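Local coordinates for Non-structural polyprotein (Sindbis virus, PDB 4GUA) that carries the nsP2 protease region joined to the macro and zinc-binding domains of nsP3, a viral precursor that is probably cut as the polyprotein matures, at residues A[603-608]-A[628-633]. Residues are numbered along the deposited sequence; the frame is centred on the assembly and turned at random.
With ZN (zinc ion), chain V.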
loop_
_atom_site.group_PDB
_atom_site.type_symbol
_atom_site.label_atom_id
_atom_site.label_comp_id
_atom_site.label_asym_id
_atom_site.label_seq_id
_atom_site.Cartn_x
_atom_site.Cartn_y
_atom_site.Cartn_z
ATOM N N LEU A 603 9.673 7.662 -5.872
ATOM C CA LEU A 603 9.451 9.068 -6.165
ATOM C C LEU A 603 9.522 9.932 -4.904
ATOM O O LEU A 603 8.535 10.548 -4.511
ATOM C CB LEU A 603 8.084 9.220 -6.825
ATOM C CG LEU A 603 7.865 10.473 -7.660
ATOM C CD1 LEU A 603 8.676 10.383 -8.950
ATOM C CD2 LEU A 603 6.381 10.663 -7.944
ATOM N N PRO A 604 10.701 9.988 -4.272
ATOM C CA PRO A 604 10.895 10.768 -3.042
ATOM C C PRO A 604 10.781 12.272 -3.282
ATOM O O PRO A 604 10.362 13.023 -2.394
ATOM C CB PRO A 604 12.309 10.384 -2.606
ATOM C CG PRO A 604 12.982 9.922 -3.855
ATOM C CD PRO A 604 11.919 9.263 -4.665
ATOM N N CYS A 605 11.171 12.706 -4.475
ATOM C CA CYS A 605 10.922 14.078 -4.900
ATOM C C CYS A 605 11.017 14.171 -6.409
ATOM O O CYS A 605 11.357 13.193 -7.072
ATOM C CB CYS A 605 11.899 15.051 -4.237
ATOM S SG CYS A 605 13.623 14.828 -4.696
ATOM N N LEU A 606 10.701 15.346 -6.947
ATOM C CA LEU A 606 10.741 15.564 -8.389
ATOM C C LEU A 606 11.998 16.275 -8.883
ATOM O O LEU A 606 12.167 16.463 -10.088
ATOM C CB LEU A 606 9.502 16.337 -8.826
ATOM C CG LEU A 606 8.206 15.605 -8.493
ATOM C CD1 LEU A 606 7.007 16.392 -8.985
ATOM C CD2 LEU A 606 8.224 14.201 -9.091
ATOM N N CYS A 607 12.894 16.637 -7.970
ATOM C CA CYS A 607 14.073 17.402 -8.347
ATOM C C CYS A 607 15.157 16.461 -8.866
ATOM O O CYS A 607 14.990 15.241 -8.838
ATOM C CB CYS A 607 14.589 18.235 -7.166
ATOM S SG CYS A 607 15.856 17.432 -6.141
ATOM N N MET A 608 16.266 17.031 -9.332
ATOM C CA MET A 608 17.303 16.252 -10.006
ATOM C C MET A 608 18.098 15.368 -9.054
ATOM O O MET A 608 18.847 14.491 -9.496
ATOM C CB MET A 608 18.276 17.169 -10.751
ATOM C CG MET A 608 19.214 17.954 -9.850
ATOM S SD MET A 608 20.123 19.232 -10.746
ATOM C CE MET A 608 21.032 18.240 -11.931
ATOM N N THR A 628 25.560 15.081 -3.673
ATOM C CA THR A 628 24.642 16.133 -3.276
ATOM C C THR A 628 23.285 15.535 -2.906
ATOM O O THR A 628 22.760 14.674 -3.611
ATOM C CB THR A 628 24.465 17.159 -4.407
ATOM O OG1 THR A 628 25.738 17.740 -4.723
ATOM C CG2 THR A 628 23.480 18.254 -4.000
ATOM N N VAL A 629 22.738 15.981 -1.781
ATOM C CA VAL A 629 21.474 15.467 -1.274
ATOM C C VAL A 629 20.503 16.608 -1.020
ATOM O O VAL A 629 20.883 17.637 -0.462
ATOM C CB VAL A 629 21.688 14.702 0.039
ATOM C CG1 VAL A 629 20.361 14.233 0.612
ATOM C CG2 VAL A 629 22.634 13.536 -0.181
ATOM N N CYS A 630 19.253 16.433 -1.433
ATOM C CA CYS A 630 18.258 17.478 -1.242
ATOM C C CYS A 630 17.514 17.310 0.083
ATOM O O CYS A 630 17.713 16.329 0.799
ATOM C CB CYS A 630 17.272 17.499 -2.404
ATOM S SG CYS A 630 16.235 16.043 -2.507
ATOM N N SER A 631 16.634 18.258 0.386
ATOM C CA SER A 631 15.966 18.288 1.679
ATOM C C SER A 631 14.886 17.208 1.791
ATOM O O SER A 631 14.411 16.910 2.891
ATOM C CB SER A 631 15.353 19.671 1.924
ATOM O OG SER A 631 14.248 19.913 1.070
ATOM N N SER A 632 14.502 16.624 0.658
ATOM C CA SER A 632 13.534 15.529 0.655
ATOM C C SER A 632 14.215 14.203 0.970
ATOM O O SER A 632 13.578 13.157 0.993
ATOM C CB SER A 632 12.802 15.441 -0.680
ATOM O OG SER A 632 11.883 16.509 -0.823
ATOM N N THR A 633 15.519 14.247 1.194
ATOM C CA THR A 633 16.220 13.097 1.728
ATOM C C THR A 633 16.815 13.546 3.057
ATOM O O THR A 633 17.974 13.962 3.117
ATOM C CB THR A 633 17.317 12.622 0.774
ATOM O OG1 THR A 633 16.718 12.098 -0.414
ATOM C CG2 THR A 633 18.179 11.546 1.415
HETATM ZN ZN ZN V . 14.696 16.827 -3.986
#
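Cys-605 and Cys-607 meet Cys-630 around a zinc ion, a four-cysteine site in the nsP3 zinc-binding domain that shows how one metal can join chain regions making no direct hydrogen bond to each other. The 603-608 loop gives two ligands from a Cys-Leu-Cys sequence, and 628-633, which begins in a short strand, gives the third; Cys-648 completes the set.

Cys-630 can be followed outward. Its CB lies 3.1 Å from the zinc ion and beside SG of Cys-607. With chi1 at 67°, SG sits between the backbone N and the carbonyl carbon, the crowded position for a side chain, and from there it bonds the metal at 2.3 Å. The same sulfur faces SG of Cys-605 at 3.6 Å, the spacing of two ligands sharing a metal and far too long for a disulfide. It also receives a weak hydrogen bond from N of Ser-632, 3.7 Å from Cys-630 SG, which may draw some negative charge off the thiolate. That N-H belongs to a type I beta turn from Cys-630 to Thr-633, closed by Thr-633 N donating to Cys-630 O, so the turn carrying the ligand also brings a donor to it.

From the 603-608 loop, SG of Cys-605 reaches the zinc ion at 2.4 Å and SG of Cys-607 at 2.5 Å. The angle at the metal is 99° between SG of Cys-605 and SG of Cys-607 and 109° between SG of Cys-607 and SG of Cys-630, close to tetrahedral. Ser-631 OG ties the turn to the fourth ligand by a hydrogen bond to the backbone N of Cys-648. Beside the metal the two segments also pack directly: Ser-632 CB rests 3.8 Å from Pro-604 O and 3.7 Å from Cys-605 CB.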